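Side-chain contacts in periplasmic binding protein (Veillonella parvula, PDB 4LJS), which probably captures a ligand outside the cytoplasmic membrane, perhaps a siderophore, haem or cobalamin, and hands it to an ABC importer: residues N135-E140 and R159-I164; V112-T117 and V292-I297. All coordinates share one frame; numbering follows the deposited sequence.

Contact 1: N135-E140 and R159-I164; sequences NVYIAE and RDLGRI
Tyr137 of strand 135-138 faces Leu161 of the helix that ends at Ile164, and the two short axes run nearly antiparallel, at 160° and 10.7 Å apart at their closest. A single side chain bridges most of that distance. With CG anti to the backbone N (chi1 -178°), the Tyr137 ring reaches straight across to the helix and delivers its hydroxyl to Asp160. There OH donates to OD2 of Asp160 over 2.6 Å, meeting the lone pair turned away from the other carboxylate oxygen. Ring and carboxylate planes stand 81° apart, with OD2 near the ring plane at its edge. Such a strand and helix belong to the N-terminal alpha/beta lobe of a periplasmic binding protein, where 135-138 is an outermost strand of a parallel four-stranded sheet and 151-164 packs against it. OD2 also forms a salt bridge with Lys156, one turn earlier on the same helix; the cation probably stabilises the carboxylate as an anion in this buried place. The rest is apolar. CD2 of Leu161 approaches CD2 of Tyr137 obliquely at 4.1 Å, while nearer the strand backbone CD1 of Ile164 comes within 4.4 Å of Tyr137 CB.

Contact 2: V112-T117 and V292-I297; sequences VGWKST and VYSPGI
Tyr293 is the first residue of segment 292-297 to meet Trp114, which follows Gly113. Its CG lies anti to the backbone N (chi1 -175°), and this carries the phenol toward the indole. CE1 of Tyr293 sits 3.8 Å from CH2 of Trp114 and 3.9 Å from CZ3 of the same indole, so the far rim of the six-membered ring meets the edge of the phenol. The Trp114 six-membered ring and the Tyr293 ring meet obliquely, their planes inclined at 54° and their centroids 5.9 Å apart. Ser294 follows, and its CB packs 3.9 Å from CZ2 of Trp114. Its OG is hydrogen-bonded to Ser141 OG; the contact with the indole is made by CB. Beyond it Pro295 directs its CB away from segment 112-117, Gly296 gives its backbone N to Glu154, and Ile297 starts the approach to helix 299-310. On the opposing segment the indole NE1 is hydrogen-bonded to Asn53 OD1, which helps fix the rotation of the ring, while the backbone N of Trp114 donates to OG1 of Thr117 over 2.9 Å, with an N-H...O angle of 157°, and so holds the turn that carries the tryptophan. A glycerol, probably from the crystallisation liquor, lies about 3 Å from the Trp114 side chain and bonds to Ser116. An aromatic residue beside the sheet meeting a loop that lies some 175 residues further on, next to a small bound molecule, is consistent with the interlobe ligand cleft of periplasmic binding proteins.

How the contacts relate
The two contacts show how one sheet can serve both a lobe's interior and its rim. Strands 110-113 and 135-138 are neighbours, and the N and O of Gly113 pair with the O of Tyr137 and the N of Ala139, so contact 1 and contact 2 are joined through backbone bonds. Contact 1 is wholly buried and local, tying a strand to a helix close by in sequence through one hydrogen bond to a probably ionised carboxylate among apolar groups. Contact 2 is partly buried, ranges from a buried serine to an exposed tyrosine, and depends on van der Waals and aromatic contact between distant parts of the chain. Both segments of contact 1 fall between those of contact 2 in sequence.

Contact 1: N135-E140 and R159-I164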
loop_
_atom_site.group_PDB
_atom_site.type_symbol
_atom_site.label_atom_id
_atom_site.label_comp_id
_atom_site.label_asym_id
_atom_site.label_seq_id
_atom_site.Cartn_x
_atom_site.Cartn_y
_atom_site.Cartn_z
ATOM N N ASN A 135 -12.777 17.416 -6.935
ATOM C CA ASN A 135 -11.754 16.702 -7.679
ATOM C C ASN A 135 -11.692 15.234 -7.296
ATOM O O ASN A 135 -12.169 14.835 -6.228
ATOM C CB ASN A 135 -10.399 17.367 -7.468
ATOM C CG ASN A 135 -10.276 18.646 -8.245
ATOM O OD1 ASN A 135 -10.484 18.656 -9.458
ATOM N ND2 ASN A 135 -9.978 19.742 -7.557
ATOM N N VAL A 136 -11.108 14.434 -8.181
ATOM C CA VAL A 136 -10.918 13.003 -7.939
ATOM C C VAL A 136 -9.449 12.651 -8.183
ATOM O O VAL A 136 -8.856 13.088 -9.169
ATOM C CB VAL A 136 -11.812 12.158 -8.871
ATOM C CG1 VAL A 136 -11.473 10.665 -8.764
ATOM C CG2 VAL A 136 -13.289 12.410 -8.565
ATOM N N TYR A 137 -8.856 11.899 -7.263
ATOM C CA TYR A 137 -7.516 11.375 -7.469
ATOM C C TYR A 137 -7.535 9.860 -7.326
ATOM O O TYR A 137 -8.067 9.329 -6.352
ATOM C CB TYR A 137 -6.498 11.994 -6.505
ATOM C CG TYR A 137 -5.101 11.477 -6.753
ATOM C CD1 TYR A 137 -4.358 11.939 -7.833
ATOM C CD2 TYR A 137 -4.534 10.508 -5.930
ATOM C CE1 TYR A 137 -3.080 11.465 -8.085
ATOM C CE2 TYR A 137 -3.245 10.022 -6.176
ATOM C CZ TYR A 137 -2.528 10.506 -7.256
ATOM O OH TYR A 137 -1.254 10.036 -7.519
ATOM N N ILE A 138 -6.948 9.182 -8.307
ATOM C CA ILE A 138 -6.985 7.727 -8.392
ATOM C C ILE A 138 -5.574 7.134 -8.272
ATOM O O ILE A 138 -4.647 7.588 -8.944
ATOM C CB ILE A 138 -7.641 7.306 -9.727
ATOM C CG1 ILE A 138 -9.116 7.718 -9.721
ATOM C CG2 ILE A 138 -7.493 5.806 -9.975
ATOM C CD1 ILE A 138 -9.803 7.595 -11.068
ATOM N N ALA A 139 -5.406 6.135 -7.406
ATOM C CA ALA A 139 -4.110 5.461 -7.269
ATOM C C ALA A 139 -3.716 4.756 -8.565
ATOM O O ALA A 139 -4.426 3.864 -9.034
ATOM C CB ALA A 139 -4.147 4.463 -6.136
ATOM N N GLU A 140 -2.583 5.145 -9.138
ATOM C CA GLU A 140 -2.110 4.504 -10.362
ATOM C C GLU A 140 -1.874 2.995 -10.194
ATOM O O GLU A 140 -2.079 2.222 -11.125
ATOM C CB GLU A 140 -0.839 5.183 -10.884
ATOM C CG GLU A 140 -0.384 4.632 -12.216
ATOM C CD GLU A 140 0.974 5.158 -12.642
ATOM O OE1 GLU A 140 1.599 5.911 -11.861
ATOM O OE2 GLU A 140 1.411 4.809 -13.763
ATOM N N ARG A 159 3.840 11.847 -3.628
ATOM C CA ARG A 159 4.238 13.158 -4.105
ATOM C C ARG A 159 3.031 13.965 -4.611
ATOM O O ARG A 159 2.926 15.167 -4.350
ATOM C CB ARG A 159 5.288 12.985 -5.202
ATOM C CG ARG A 159 5.939 14.254 -5.673
ATOM C CD ARG A 159 7.103 13.940 -6.615
ATOM N NE ARG A 159 8.315 13.538 -5.899
ATOM C CZ ARG A 159 8.936 12.371 -6.054
ATOM N NH1 ARG A 159 8.460 11.468 -6.901
ATOM N NH2 ARG A 159 10.045 12.110 -5.368
ATOM N N ASP A 160 2.122 13.303 -5.326
ATOM C CA ASP A 160 0.909 13.956 -5.829
ATOM C C ASP A 160 0.027 14.458 -4.686
ATOM O O ASP A 160 -0.449 15.591 -4.701
ATOM C CB ASP A 160 0.094 12.998 -6.695
ATOM C CG ASP A 160 0.706 12.776 -8.060
ATOM O OD1 ASP A 160 1.529 13.614 -8.490
ATOM O OD2 ASP A 160 0.354 11.764 -8.709
ATOM N N LEU A 161 -0.200 13.604 -3.697
ATOM C CA LEU A 161 -0.997 14.004 -2.551
ATOM C C LEU A 161 -0.298 15.150 -1.817
ATOM O O LEU A 161 -0.944 16.098 -1.388
ATOM C CB LEU A 161 -1.280 12.810 -1.638
ATOM C CG LEU A 161 -2.280 11.816 -2.253
ATOM C CD1 LEU A 161 -2.438 10.565 -1.398
ATOM C CD2 LEU A 161 -3.642 12.480 -2.477
ATOM N N GLY A 162 1.026 15.076 -1.714
ATOM C CA GLY A 162 1.806 16.171 -1.164
ATOM C C GLY A 162 1.549 17.503 -1.853
ATOM O O GLY A 162 1.382 18.528 -1.192
ATOM N N ARG A 163 1.508 17.500 -3.185
ATOM C CA ARG A 163 1.217 18.726 -3.926
ATOM C C ARG A 163 -0.218 19.211 -3.686
ATOM O O ARG A 163 -0.461 20.407 -3.520
ATOM C CB ARG A 163 1.455 18.542 -5.429
ATOM C CG ARG A 163 2.888 18.263 -5.826
ATOM C CD ARG A 163 3.020 18.174 -7.345
ATOM N NE ARG A 163 2.758 19.461 -7.990
ATOM C CZ ARG A 163 2.350 19.604 -9.249
ATOM N NH1 ARG A 163 2.144 18.534 -10.008
ATOM N NH2 ARG A 163 2.141 20.817 -9.748
ATOM N N ILE A 164 -1.163 18.281 -3.677
ATOM C CA ILE A 164 -2.565 18.623 -3.464
ATOM C C ILE A 164 -2.779 19.287 -2.097
ATOM O O ILE A 164 -3.519 20.263 -1.989
ATOM C CB ILE A 164 -3.481 17.384 -3.636
ATOM C CG1 ILE A 164 -3.490 16.929 -5.099
ATOM C CG2 ILE A 164 -4.907 17.679 -3.169
ATOM C CD1 ILE A 164 -4.325 15.675 -5.353
#

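Contact 2: V112-T117 and V292-I297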
loop_
_atom_site.group_PDB
_atom_site.type_symbol
_atom_site.label_atom_id
_atom_site.label_comp_id
_atom_site.label_asym_id
_atom_site.label_seq_id
_atom_site.Cartn_x
_atom_site.Cartn_y
_atom_site.Cartn_z
ATOM N N VAL A 112 -10.486 10.507 -2.972
ATOM C CA VAL A 112 -9.274 9.754 -3.271
ATOM C C VAL A 112 -9.575 8.263 -3.181
ATOM O O VAL A 112 -10.077 7.774 -2.165
ATOM C CB VAL A 112 -8.142 10.110 -2.295
ATOM C CG1 VAL A 112 -6.865 9.346 -2.659
ATOM C CG2 VAL A 112 -7.898 11.620 -2.276
ATOM N N GLY A 113 -9.289 7.533 -4.248
ATOM C CA GLY A 113 -9.561 6.110 -4.233
ATOM C C GLY A 113 -8.846 5.317 -5.304
ATOM O O GLY A 113 -7.762 5.685 -5.762
ATOM N N TRP A 114 -9.475 4.216 -5.695
ATOM C CA TRP A 114 -8.931 3.311 -6.683
ATOM C C TRP A 114 -9.715 3.417 -7.987
ATOM O O TRP A 114 -10.758 4.079 -8.046
ATOM C CB TRP A 114 -8.976 1.873 -6.156
ATOM C CG TRP A 114 -8.064 1.628 -4.998
ATOM C CD1 TRP A 114 -7.349 2.563 -4.308
ATOM C CD2 TRP A 114 -7.757 0.359 -4.390
ATOM N NE1 TRP A 114 -6.621 1.961 -3.312
ATOM C CE2 TRP A 114 -6.850 0.610 -3.340
ATOM C CE3 TRP A 114 -8.153 -0.962 -4.641
ATOM C CZ2 TRP A 114 -6.338 -0.410 -2.532
ATOM C CZ3 TRP A 114 -7.648 -1.972 -3.837
ATOM C CH2 TRP A 114 -6.748 -1.689 -2.794
ATOM N N LYS A 115 -9.205 2.762 -9.027
ATOM C CA LYS A 115 -9.870 2.735 -10.331
ATOM C C LYS A 115 -11.340 2.325 -10.214
ATOM O O LYS A 115 -12.215 2.953 -10.810
ATOM C CB LYS A 115 -9.127 1.787 -11.283
ATOM C CG LYS A 115 -9.899 1.378 -12.547
ATOM C CD LYS A 115 -9.099 0.344 -13.340
ATOM C CE LYS A 115 -9.906 -0.916 -13.622
ATOM N NZ LYS A 115 -9.024 -2.068 -14.000
ATOM N N SER A 116 -11.607 1.286 -9.428
ATOM C CA SER A 116 -12.965 0.762 -9.270
ATOM C C SER A 116 -13.882 1.665 -8.442
ATOM O O SER A 116 -15.097 1.494 -8.456
ATOM C CB SER A 116 -12.925 -0.627 -8.629
ATOM O OG SER A 116 -12.449 -0.533 -7.291
ATOM N N THR A 117 -13.308 2.613 -7.711
ATOM C CA THR A 117 -14.113 3.479 -6.853
ATOM C C THR A 117 -14.988 4.444 -7.658
ATOM O O THR A 117 -16.080 4.819 -7.225
ATOM C CB THR A 117 -13.232 4.319 -5.901
ATOM O OG1 THR A 117 -12.269 3.479 -5.255
ATOM C CG2 THR A 117 -14.081 5.015 -4.846
ATOM N N VAL A 292 2.087 -4.111 0.662
ATOM C CA VAL A 292 2.670 -4.486 -0.628
ATOM C C VAL A 292 1.673 -4.476 -1.780
ATOM O O VAL A 292 1.993 -4.897 -2.891
ATOM C CB VAL A 292 3.352 -5.871 -0.587
ATOM C CG1 VAL A 292 4.509 -5.868 0.392
ATOM C CG2 VAL A 292 2.359 -6.951 -0.223
ATOM N N TYR A 293 0.465 -3.999 -1.522
ATOM C CA TYR A 293 -0.510 -3.855 -2.592
ATOM C C TYR A 293 -1.164 -2.474 -2.469
ATOM O O TYR A 293 -1.909 -2.229 -1.522
ATOM C CB TYR A 293 -1.538 -4.988 -2.527
ATOM C CG TYR A 293 -2.518 -4.988 -3.675
ATOM C CD1 TYR A 293 -3.647 -4.182 -3.642
ATOM C CD2 TYR A 293 -2.312 -5.786 -4.796
ATOM C CE1 TYR A 293 -4.548 -4.167 -4.691
ATOM C CE2 TYR A 293 -3.216 -5.782 -5.853
ATOM C CZ TYR A 293 -4.334 -4.967 -5.791
ATOM O OH TYR A 293 -5.244 -4.936 -6.827
ATOM N N SER A 294 -0.869 -1.585 -3.424
ATOM C CA SER A 294 -1.223 -0.156 -3.344
ATOM C C SER A 294 -1.106 0.423 -1.939
ATOM O O SER A 294 -2.075 0.938 -1.415
ATOM C CB SER A 294 -2.658 0.078 -3.823
ATOM O OG SER A 294 -2.820 -0.278 -5.176
ATOM N N PRO A 295 0.074 0.333 -1.323
ATOM C CA PRO A 295 0.156 0.630 0.115
ATOM C C PRO A 295 0.246 2.110 0.452
ATOM O O PRO A 295 -0.001 2.474 1.603
ATOM C CB PRO A 295 1.462 -0.063 0.536
ATOM C CG PRO A 295 2.309 0.011 -0.697
ATOM C CD PRO A 295 1.368 -0.101 -1.876
ATOM N N GLY A 296 0.591 2.950 -0.518
ATOM C CA GLY A 296 0.868 4.343 -0.215
ATOM C C GLY A 296 1.979 4.419 0.823
ATOM O O GLY A 296 2.969 3.697 0.733
ATOM N N ILE A 297 1.797 5.264 1.831
ATOM C CA ILE A 297 2.802 5.446 2.880
ATOM C C ILE A 297 3.234 4.144 3.580
ATOM O O ILE A 297 4.342 4.071 4.104
ATOM C CB ILE A 297 2.344 6.513 3.927
ATOM C CG1 ILE A 297 3.528 7.022 4.751
ATOM C CG2 ILE A 297 1.241 5.965 4.827
ATOM C CD1 ILE A 297 4.648 7.611 3.923
#